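Local atomic coordinates of prolyl 4-hydroxylase (PDB entry 6IUQ), a protein that probably hydroxylates proline residues at the 4-position, as an iron(II)- and 2-oxoglutarate-dependent dioxygenase with a double-stranded beta-helix core. Residues A[93-98]-A[140-145]; A[169-174]-A[224-229]; A[131-136]-A[232-237]. All blocks are in the same frame, centred on the assembly; numbering follows the deposited sequence.

Contact 1: A[93-98]-A[140-145]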
loop_
_atom_site.group_PDB
_atom_site.type_symbol
_atom_site.label_atom_id
_atom_site.label_comp_id
_atom_site.label_asym_id
_atom_site.label_seq_id
_atom_site.Cartn_x
_atom_site.Cartn_y
_atom_site.Cartn_z
ATOM N N ILE A 93 -8.748 9.255 -12.626
ATOM C CA ILE A 93 -8.638 8.022 -11.839
ATOM C C ILE A 93 -9.784 7.029 -11.986
ATOM O O ILE A 93 -10.879 7.272 -11.565
ATOM C CB ILE A 93 -8.371 8.309 -10.369
ATOM C CG1 ILE A 93 -6.988 8.918 -10.245
ATOM C CG2 ILE A 93 -8.451 7.026 -9.557
ATOM C CD1 ILE A 93 -6.804 9.730 -9.002
ATOM N N PHE A 94 -9.481 5.872 -12.535
ATOM C CA PHE A 94 -10.511 4.874 -12.824
ATOM C C PHE A 94 -10.087 3.483 -12.331
ATOM O O PHE A 94 -8.905 3.125 -12.365
ATOM C CB PHE A 94 -10.809 4.839 -14.333
ATOM C CG PHE A 94 -11.080 6.196 -14.930
ATOM C CD1 PHE A 94 -10.039 6.981 -15.412
ATOM C CD2 PHE A 94 -12.376 6.693 -14.993
ATOM C CE1 PHE A 94 -10.287 8.237 -15.954
ATOM C CE2 PHE A 94 -12.629 7.943 -15.535
ATOM C CZ PHE A 94 -11.582 8.718 -16.014
ATOM N N GLU A 95 -11.060 2.698 -11.881
ATOM C CA GLU A 95 -10.769 1.438 -11.221
ATOM C C GLU A 95 -11.697 0.315 -11.658
ATOM O O GLU A 95 -12.807 0.558 -12.112
ATOM C CB GLU A 95 -10.855 1.614 -9.703
ATOM C CG GLU A 95 -9.757 2.506 -9.138
ATOM C CD GLU A 95 -9.877 2.715 -7.638
ATOM O OE1 GLU A 95 -10.967 2.440 -7.089
ATOM O OE2 GLU A 95 -8.878 3.145 -7.010
ATOM N N VAL A 96 -11.227 -0.920 -11.522
ATOM C CA VAL A 96 -12.086 -2.080 -11.692
ATOM C C VAL A 96 -11.676 -3.171 -10.694
ATOM O O VAL A 96 -10.503 -3.383 -10.422
ATOM C CB VAL A 96 -12.061 -2.613 -13.148
ATOM C CG1 VAL A 96 -10.658 -2.726 -13.670
ATOM C CG2 VAL A 96 -12.767 -3.956 -13.236
ATOM N N ASP A 97 -12.666 -3.817 -10.104
ATOM C CA ASP A 97 -12.440 -4.915 -9.191
ATOM C C ASP A 97 -12.622 -6.208 -9.974
ATOM O O ASP A 97 -13.550 -6.319 -10.769
ATOM C CB ASP A 97 -13.413 -4.815 -8.015
ATOM C CG ASP A 97 -13.085 -5.767 -6.902
ATOM O OD1 ASP A 97 -12.673 -6.906 -7.198
ATOM O OD2 ASP A 97 -13.243 -5.369 -5.726
ATOM N N LEU A 98 -11.740 -7.178 -9.775
ATOM C CA LEU A 98 -11.827 -8.417 -10.548
ATOM C C LEU A 98 -12.489 -9.559 -9.770
ATOM O O LEU A 98 -12.245 -10.732 -10.057
ATOM C CB LEU A 98 -10.436 -8.844 -11.033
ATOM C CG LEU A 98 -9.787 -8.003 -12.146
ATOM C CD1 LEU A 98 -8.603 -8.727 -12.758
ATOM C CD2 LEU A 98 -10.783 -7.641 -13.237
ATOM N N THR A 140 -8.618 -9.082 -2.497
ATOM C CA THR A 140 -9.193 -8.117 -3.425
ATOM C C THR A 140 -8.161 -7.858 -4.483
ATOM O O THR A 140 -7.001 -7.633 -4.155
ATOM C CB THR A 140 -9.565 -6.765 -2.740
ATOM O OG1 THR A 140 -10.666 -6.946 -1.847
ATOM C CG2 THR A 140 -9.926 -5.703 -3.775
ATOM N N LEU A 141 -8.561 -7.868 -5.744
ATOM C CA LEU A 141 -7.635 -7.514 -6.803
ATOM C C LEU A 141 -8.188 -6.315 -7.558
ATOM O O LEU A 141 -9.180 -6.419 -8.276
ATOM C CB LEU A 141 -7.405 -8.704 -7.737
ATOM C CG LEU A 141 -6.180 -8.646 -8.643
ATOM C CD1 LEU A 141 -5.612 -10.057 -8.800
ATOM C CD2 LEU A 141 -6.507 -8.027 -9.989
ATOM N N LYS A 142 -7.542 -5.170 -7.394
ATOM C CA LYS A 142 -8.036 -3.935 -7.992
ATOM C C LYS A 142 -7.097 -3.428 -9.100
ATOM O O LYS A 142 -5.873 -3.440 -8.949
ATOM C CB LYS A 142 -8.229 -2.870 -6.905
ATOM C CG LYS A 142 -8.789 -1.547 -7.400
ATOM C CD LYS A 142 -9.117 -0.566 -6.261
ATOM C CE LYS A 142 -7.889 0.256 -5.809
ATOM N NZ LYS A 142 -7.235 1.087 -6.885
ATOM N N LEU A 143 -7.681 -3.016 -10.224
ATOM C CA LEU A 143 -6.941 -2.355 -11.286
ATOM C C LEU A 143 -7.210 -0.858 -11.239
ATOM O O LEU A 143 -8.338 -0.437 -11.005
ATOM C CB LEU A 143 -7.324 -2.914 -12.652
ATOM C CG LEU A 143 -7.265 -4.428 -12.816
ATOM C CD1 LEU A 143 -7.654 -4.810 -14.232
ATOM C CD2 LEU A 143 -5.872 -4.944 -12.475
ATOM N N GLN A 144 -6.172 -0.057 -11.454
ATOM C CA GLN A 144 -6.319 1.386 -11.396
ATOM C C GLN A 144 -5.591 2.087 -12.528
ATOM O O GLN A 144 -4.411 1.834 -12.772
ATOM C CB GLN A 144 -5.813 1.928 -10.064
ATOM C CG GLN A 144 -5.828 3.445 -9.995
ATOM C CD GLN A 144 -5.427 3.987 -8.641
ATOM O OE1 GLN A 144 -4.268 4.353 -8.427
ATOM N NE2 GLN A 144 -6.386 4.050 -7.719
ATOM N N ARG A 145 -6.308 2.965 -13.226
ATOM C CA ARG A 145 -5.694 3.851 -14.201
ATOM C C ARG A 145 -5.792 5.283 -13.692
ATOM O O ARG A 145 -6.865 5.749 -13.304
ATOM C CB ARG A 145 -6.363 3.717 -15.572
ATOM C CG ARG A 145 -5.554 4.318 -16.725
ATOM C CD ARG A 145 -6.298 4.226 -18.065
ATOM N NE ARG A 145 -7.365 5.213 -18.144
ATOM C CZ ARG A 145 -7.232 6.408 -18.712
ATOM N NH1 ARG A 145 -6.078 6.751 -19.281
ATOM N NH2 ARG A 145 -8.258 7.247 -18.726
HETATM O O HOH W 1 -11.268 -9.067 -6.295
#

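Contact 2: A[169-174]-A[224-229]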
loop_
_atom_site.group_PDB
_atom_site.type_symbol
_atom_site.label_atom_id
_atom_site.label_comp_id
_atom_site.label_asym_id
_atom_site.label_seq_id
_atom_site.Cartn_x
_atom_site.Cartn_y
_atom_site.Cartn_z
ATOM N N THR A 169 -0.560 -5.162 1.767
ATOM C CA THR A 169 -0.802 -4.502 0.497
ATOM C C THR A 169 0.252 -4.915 -0.516
ATOM O O THR A 169 1.444 -4.897 -0.221
ATOM C CB THR A 169 -0.785 -2.974 0.642
ATOM O OG1 THR A 169 -1.837 -2.565 1.536
ATOM C CG2 THR A 169 -0.947 -2.319 -0.734
ATOM N N CYS A 170 -0.196 -5.297 -1.709
ATOM C CA CYS A 170 0.708 -5.720 -2.760
ATOM C C CYS A 170 0.454 -4.925 -4.024
ATOM O O CYS A 170 -0.612 -5.031 -4.640
ATOM C CB CYS A 170 0.563 -7.216 -3.039
ATOM S SG CYS A 170 1.563 -7.713 -4.476
ATOM N N LEU A 171 1.439 -4.116 -4.396
ATOM C CA LEU A 171 1.318 -3.234 -5.549
ATOM C C LEU A 171 2.201 -3.712 -6.695
ATOM O O LEU A 171 3.397 -3.912 -6.515
ATOM C CB LEU A 171 1.680 -1.799 -5.150
ATOM C CG LEU A 171 0.750 -1.113 -4.126
ATOM C CD1 LEU A 171 1.363 0.151 -3.598
ATOM C CD2 LEU A 171 -0.560 -0.754 -4.780
ATOM N N LEU A 172 1.606 -3.908 -7.866
ATOM C CA LEU A 172 2.364 -4.183 -9.075
ATOM C C LEU A 172 2.300 -3.000 -10.027
ATOM O O LEU A 172 1.219 -2.632 -10.513
ATOM C CB LEU A 172 1.854 -5.435 -9.786
ATOM C CG LEU A 172 2.488 -5.697 -11.168
ATOM C CD1 LEU A 172 4.003 -5.763 -11.145
ATOM C CD2 LEU A 172 1.925 -6.965 -11.796
ATOM N N TYR A 173 3.463 -2.409 -10.288
ATOM C CA TYR A 173 3.553 -1.238 -11.148
ATOM C C TYR A 173 3.889 -1.635 -12.588
ATOM O O TYR A 173 4.646 -2.579 -12.837
ATOM C CB TYR A 173 4.581 -0.243 -10.589
ATOM C CG TYR A 173 4.093 0.382 -9.298
ATOM C CD1 TYR A 173 2.951 1.177 -9.292
ATOM C CD2 TYR A 173 4.734 0.138 -8.088
ATOM C CE1 TYR A 173 2.477 1.736 -8.129
ATOM C CE2 TYR A 173 4.266 0.686 -6.915
ATOM C CZ TYR A 173 3.137 1.492 -6.945
ATOM O OH TYR A 173 2.642 2.050 -5.800
ATOM N N LEU A 174 3.312 -0.900 -13.531
ATOM C CA LEU A 174 3.295 -1.316 -14.918
ATOM C C LEU A 174 3.469 -0.138 -15.872
ATOM O O LEU A 174 2.742 -0.015 -16.852
ATOM C CB LEU A 174 1.989 -2.055 -15.218
ATOM C CG LEU A 174 1.794 -3.413 -14.535
ATOM C CD1 LEU A 174 0.394 -3.948 -14.714
ATOM C CD2 LEU A 174 2.774 -4.423 -15.080
ATOM N N ARG A 224 -0.726 6.335 -15.688
ATOM C CA ARG A 224 -0.161 5.459 -14.663
ATOM C C ARG A 224 -1.116 4.301 -14.403
ATOM O O ARG A 224 -2.268 4.509 -14.012
ATOM C CB ARG A 224 0.105 6.243 -13.361
ATOM C CG ARG A 224 0.753 5.471 -12.181
ATOM C CD ARG A 224 0.532 6.270 -10.879
ATOM N NE ARG A 224 1.339 5.894 -9.713
ATOM C CZ ARG A 224 0.838 5.312 -8.623
ATOM N NH1 ARG A 224 -0.459 5.021 -8.567
ATOM N NH2 ARG A 224 1.625 5.015 -7.585
ATOM N N TYR A 225 -0.638 3.085 -14.644
ATOM C CA TYR A 225 -1.388 1.878 -14.313
ATOM C C TYR A 225 -0.777 1.206 -13.100
ATOM O O TYR A 225 0.453 1.155 -12.958
ATOM C CB TYR A 225 -1.395 0.893 -15.473
ATOM C CG TYR A 225 -2.397 1.162 -16.569
ATOM C CD1 TYR A 225 -3.706 0.695 -16.471
ATOM C CD2 TYR A 225 -2.031 1.842 -17.721
ATOM C CE1 TYR A 225 -4.619 0.919 -17.478
ATOM C CE2 TYR A 225 -2.939 2.070 -18.739
ATOM C CZ TYR A 225 -4.230 1.603 -18.613
ATOM O OH TYR A 225 -5.146 1.820 -19.625
ATOM N N VAL A 226 -1.636 0.694 -12.224
ATOM C CA VAL A 226 -1.178 -0.087 -11.093
ATOM C C VAL A 226 -2.160 -1.217 -10.792
ATOM O O VAL A 226 -3.370 -1.060 -10.911
ATOM C CB VAL A 226 -0.964 0.797 -9.840
ATOM C CG1 VAL A 226 -2.232 1.577 -9.492
ATOM C CG2 VAL A 226 -0.509 -0.061 -8.676
ATOM N N LEU A 227 -1.631 -2.376 -10.435
ATOM C CA LEU A 227 -2.464 -3.500 -10.031
ATOM C C LEU A 227 -2.279 -3.684 -8.539
ATOM O O LEU A 227 -1.160 -3.771 -8.062
ATOM C CB LEU A 227 -2.082 -4.757 -10.824
ATOM C CG LEU A 227 -2.730 -6.114 -10.564
ATOM C CD1 LEU A 227 -2.695 -6.925 -11.876
ATOM C CD2 LEU A 227 -2.028 -6.880 -9.447
ATOM N N THR A 228 -3.374 -3.721 -7.792
ATOM C CA THR A 228 -3.285 -3.874 -6.345
ATOM C C THR A 228 -3.907 -5.174 -5.869
ATOM O O THR A 228 -5.014 -5.497 -6.241
ATOM C CB THR A 228 -3.983 -2.715 -5.612
ATOM O OG1 THR A 228 -3.481 -1.473 -6.104
ATOM C CG2 THR A 228 -3.739 -2.808 -4.104
ATOM N N ILE A 229 -3.182 -5.913 -5.042
ATOM C CA ILE A 229 -3.732 -7.070 -4.354
ATOM C C ILE A 229 -3.673 -6.829 -2.847
ATOM O O ILE A 229 -2.625 -6.444 -2.304
ATOM C CB ILE A 229 -2.956 -8.361 -4.692
ATOM C CG1 ILE A 229 -2.979 -8.635 -6.194
ATOM C CG2 ILE A 229 -3.523 -9.541 -3.941
ATOM C CD1 ILE A 229 -2.025 -9.759 -6.622
HETATM O O HOH W 2 0.240 3.312 -5.609
#

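Contact 3: A[131-136]-A[232-237]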
loop_
_atom_site.group_PDB
_atom_site.type_symbol
_atom_site.label_atom_id
_atom_site.label_comp_id
_atom_site.label_asym_id
_atom_site.label_seq_id
_atom_site.Cartn_x
_atom_site.Cartn_y
_atom_site.Cartn_z
ATOM N N ASP A 131 -1.729 -14.601 9.837
ATOM C CA ASP A 131 -2.982 -15.337 9.716
ATOM C C ASP A 131 -3.747 -14.977 8.446
ATOM O O ASP A 131 -4.943 -14.693 8.494
ATOM C CB ASP A 131 -3.861 -15.068 10.933
ATOM C CG ASP A 131 -4.871 -16.164 11.170
ATOM O OD1 ASP A 131 -4.893 -17.130 10.371
ATOM O OD2 ASP A 131 -5.647 -16.050 12.149
ATOM N N LEU A 132 -3.057 -14.982 7.310
ATOM C CA LEU A 132 -3.681 -14.588 6.051
ATOM C C LEU A 132 -4.661 -15.664 5.569
ATOM O O LEU A 132 -4.540 -16.839 5.905
ATOM C CB LEU A 132 -2.611 -14.308 4.987
ATOM C CG LEU A 132 -1.626 -13.193 5.338
ATOM C CD1 LEU A 132 -0.556 -13.068 4.270
ATOM C CD2 LEU A 132 -2.330 -11.839 5.579
ATOM N N GLN A 133 -5.636 -15.245 4.779
ATOM C CA GLN A 133 -6.720 -16.119 4.391
ATOM C C GLN A 133 -6.705 -16.477 2.906
ATOM O O GLN A 133 -6.504 -15.619 2.045
ATOM C CB GLN A 133 -8.050 -15.463 4.747
ATOM C CG GLN A 133 -8.199 -15.031 6.213
ATOM C CD GLN A 133 -8.408 -16.203 7.132
ATOM O OE1 GLN A 133 -7.507 -16.594 7.877
ATOM N NE2 GLN A 133 -9.595 -16.789 7.076
ATOM N N PHE A 134 -6.953 -17.752 2.615
ATOM C CA PHE A 134 -6.966 -18.244 1.253
ATOM C C PHE A 134 -8.313 -18.083 0.546
ATOM O O PHE A 134 -8.397 -18.139 -0.685
ATOM C CB PHE A 134 -6.540 -19.697 1.246
ATOM C CG PHE A 134 -5.059 -19.888 1.429
ATOM C CD1 PHE A 134 -4.513 -20.009 2.693
ATOM C CD2 PHE A 134 -4.214 -19.945 0.329
ATOM C CE1 PHE A 134 -3.144 -20.197 2.867
ATOM C CE2 PHE A 134 -2.841 -20.129 0.495
ATOM C CZ PHE A 134 -2.304 -20.252 1.760
ATOM N N SER A 135 -9.366 -17.857 1.316
ATOM C CA SER A 135 -10.691 -17.749 0.733
ATOM C C SER A 135 -10.732 -16.585 -0.250
ATOM O O SER A 135 -10.066 -15.574 -0.045
ATOM C CB SER A 135 -11.751 -17.583 1.830
ATOM O OG SER A 135 -12.970 -17.125 1.271
ATOM N N THR A 136 -11.510 -16.721 -1.316
ATOM C CA THR A 136 -11.533 -15.699 -2.350
ATOM C C THR A 136 -12.244 -14.463 -1.840
ATOM O O THR A 136 -12.170 -13.393 -2.448
ATOM C CB THR A 136 -12.215 -16.185 -3.648
ATOM O OG1 THR A 136 -13.494 -16.754 -3.345
ATOM C CG2 THR A 136 -11.353 -17.226 -4.366
ATOM N N ASP A 232 -6.214 -10.165 3.306
ATOM C CA ASP A 232 -6.795 -9.932 4.638
ATOM C C ASP A 232 -6.173 -10.794 5.735
ATOM O O ASP A 232 -5.708 -11.896 5.485
ATOM C CB ASP A 232 -8.302 -10.175 4.635
ATOM C CG ASP A 232 -9.056 -9.212 3.740
ATOM O OD1 ASP A 232 -8.496 -8.157 3.316
ATOM O OD2 ASP A 232 -10.238 -9.518 3.470
ATOM N N GLY A 233 -6.177 -10.279 6.962
ATOM C CA GLY A 233 -5.696 -11.028 8.105
ATOM C C GLY A 233 -6.816 -11.226 9.112
ATOM O O GLY A 233 -7.617 -10.314 9.351
ATOM N N ALA A 234 -6.876 -12.410 9.713
ATOM C CA ALA A 234 -7.938 -12.722 10.663
ATOM C C ALA A 234 -7.823 -11.931 11.983
ATOM O O ALA A 234 -8.810 -11.764 12.697
ATOM C CB ALA A 234 -7.948 -14.226 10.952
ATOM N N LYS A 235 -6.624 -11.449 12.304
ATOM C CA LYS A 235 -6.356 -10.859 13.622
ATOM C C LYS A 235 -6.117 -9.366 13.573
ATOM O O LYS A 235 -5.626 -8.781 14.539
ATOM C CB LYS A 235 -5.142 -11.515 14.270
ATOM C CG LYS A 235 -5.341 -12.975 14.623
ATOM C CD LYS A 235 -4.196 -13.467 15.494
ATOM C CE LYS A 235 -2.853 -13.210 14.826
ATOM N NZ LYS A 235 -1.703 -13.745 15.619
ATOM N N VAL A 236 -6.459 -8.747 12.451
ATOM C CA VAL A 236 -6.195 -7.331 12.286
ATOM C C VAL A 236 -7.205 -6.503 13.103
ATOM O O VAL A 236 -8.322 -6.944 13.366
ATOM C CB VAL A 236 -6.212 -6.946 10.784
ATOM C CG1 VAL A 236 -7.632 -6.690 10.300
ATOM C CG2 VAL A 236 -5.361 -5.747 10.554
ATOM N N ASN A 237 -6.779 -5.315 13.522
ATOM C CA ASN A 237 -7.575 -4.410 14.359
ATOM C C ASN A 237 -7.987 -5.028 15.709
ATOM O O ASN A 237 -9.040 -4.728 16.247
ATOM C CB ASN A 237 -8.792 -3.916 13.578
ATOM C CG ASN A 237 -8.393 -2.996 12.429
ATOM O OD1 ASN A 237 -7.462 -2.210 12.560
ATOM N ND2 ASN A 237 -9.088 -3.096 11.304
#

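Contact 1: A[93-98]-A[140-145]
Strand 94-97 lies antiparallel beside strand 140-145, with the short axes 4.7 Å apart. Ile93 comes first and adds a CA-H...O contact to Arg145 O. Phe94 and Arg145 form a hydrogen-bonded pair, joined by Phe94 N to Arg145 O and Arg145 N to Phe94 O, both 2.7 Å and nearly straight. Their side chains run alongside each other on the same face of the sheet. The bend of Arg145 at chi3 brings NH2 to 3.6 Å from Phe94 CE1, with the ring and guanidinium planes only 12° apart. NH1 of this arginine makes a salt bridge to Glu223.

Glu95 carries the polar part of the contact, on the other face. Its chain is extended beyond CG, and OE2 is gripped by two donors. Gln144 NE2 gives a hydrogen bond of 2.7 Å to the anti lone pair of Glu95 OE2, the amide and carboxylate being nearly coplanar. Lys142 NZ closes a salt bridge of 2.6 Å to Glu95 OE2 from above the carboxylate plane. The lysine is bent at chi3 and chi4, which turns its ammonium back to the glutamate. The lysine's positive charge, with the amide N-H as a second donor, would probably favour the ionised carboxylate.

Val96 pairs with Leu143 through two backbone hydrogen bonds, and Val96 CG1 rests on Leu143 CB at 3.5 Å. Asp97 OD1 accepts from a water that also takes the N-H of Leu141, and from His99 N. Leu98 N bonds to Leu141 O, while Leu98 CD1 meets Leu141 CD2 at 3.5 Å.

Strand 94-97 is an outer strand of the major sheet of this double-stranded beta-helix fold. Strand 224-232 flanks 140-145 on the other side. Leu98, Leu141 and Leu143 pack on helix 108-115, and Leu143 also reaches helix 46-61.

Contact 2: A[169-174]-A[224-229]
Leu171 pushes its CD2 methyl against Thr228, with CD2 3.3 Å from Thr228 OG1. The same methyl also reaches CG2 of Thr228 and CG2 of Val226, so it sits between two neighbours on the facing strand. Next along this face, Val226 CG2 lies 3.5 Å from Tyr173 CE1. Val226 CG2 is anti to its backbone N, which turns this methyl to the tyrosine. Arg224 is extended from CG to NE and reaches past the valine. Tyr173 CE1 then lies over one face of its guanidinium, 3.4 Å from Arg224 NH2, with the two planes 56° apart. A water in the plane of both groups joins Tyr173 OH to Arg224 NH2.

These are antiparallel neighbours in the major sheet of the double-stranded beta-helix, the cupin-type core of 2-oxoglutarate oxygenases. Thr169, within strand 166-173, has its side chain about 6 Å from the iron and hydrogen-bonds through OG1 to the metal ligand Asp158.

On the opposite face the pairs meet at their bases: Cys170 and Ile229, Leu172 and Leu227, CB to CB. Two pairs of backbone hydrogen bonds hold them, and the Leu172 N to Leu227 O bond is almost straight at 178°. Leu174 and Tyr225 extend this face toward Met56 of helix 46-61.

Contact 3: A[131-136]-A[232-237]
Two loops meet at one backbone bridge, between Leu132 and Gly233, whose CA atoms are 4.6 Å apart. This is the close part of the contact. Ala234 N gives a hydrogen bond of 3.2 Å to Asp131 O. The N-H points well at the oxygen, at 163°, but the donor stands above the carbonyl plane and not on a lone pair. On the other side of the bridge Gln133 N makes a weak hydrogen bond of 3.4 Å to Asp232 O. The same oxygen draws two more carbon contacts from Leu132. Its CA-H points at Asp232 O, and its CD2 methyl lies 3.4 Å from that atom. Leu132 sets CB away from the facing loop overall, yet with CG anti to the carbonyl carbon (chi1 -60°) its CD2 branch swings back. The leucine is buried. It also packs on Leu123 and Thr124 of helix 118-126 and on Lys167 of strand 166-173.

The outer side is exposed and held by touching rather than bonding. Asp131 has CG anti to the backbone N, chi1 -157°, and its OD2 lies 3.2 Å from the methyl CB of Ala234. The loose part is Lys235, which crosses the aspartate at about a right angle, with only CG near it. Lys235 NZ stays 5.7 Å from Asp131 OD2, too far for a salt bridge, and makes a weak hydrogen bond to Gln129 O instead. Both Ala234 and Lys235 are exposed. Beyond this the loops diverge.

Residues 233-236 form a type I beta turn just after strand 224-232. A single backbone bridge joins two connecting loops at the end of the double-stranded beta-helix core, where the loop leading from helix 118-126 into strand 139-146 meets this turn.

From the N terminus, contact 1 opens at strand 94-97. It closes at strand 139-146 after an excursion that is about half helix. Contact 3 opens within that excursion, at 131-136, and closes only at 232-237, so contacts 1 and 3 cross. Contact 2 runs from 169-174 to 224-229 and nests inside the loop of contact 3. It follows contact 1 in series. Contacts 1 and 2 belong to one sheet, since strands 139-146 and 224-232 are neighbours: Lys142 O meets Thr228 N, and Leu143 packs on Leu227. The centres of contacts 2 and 3 are about 20 Å apart; contact 3 ties the loop after helix 118-126 to the end of strand 224-232.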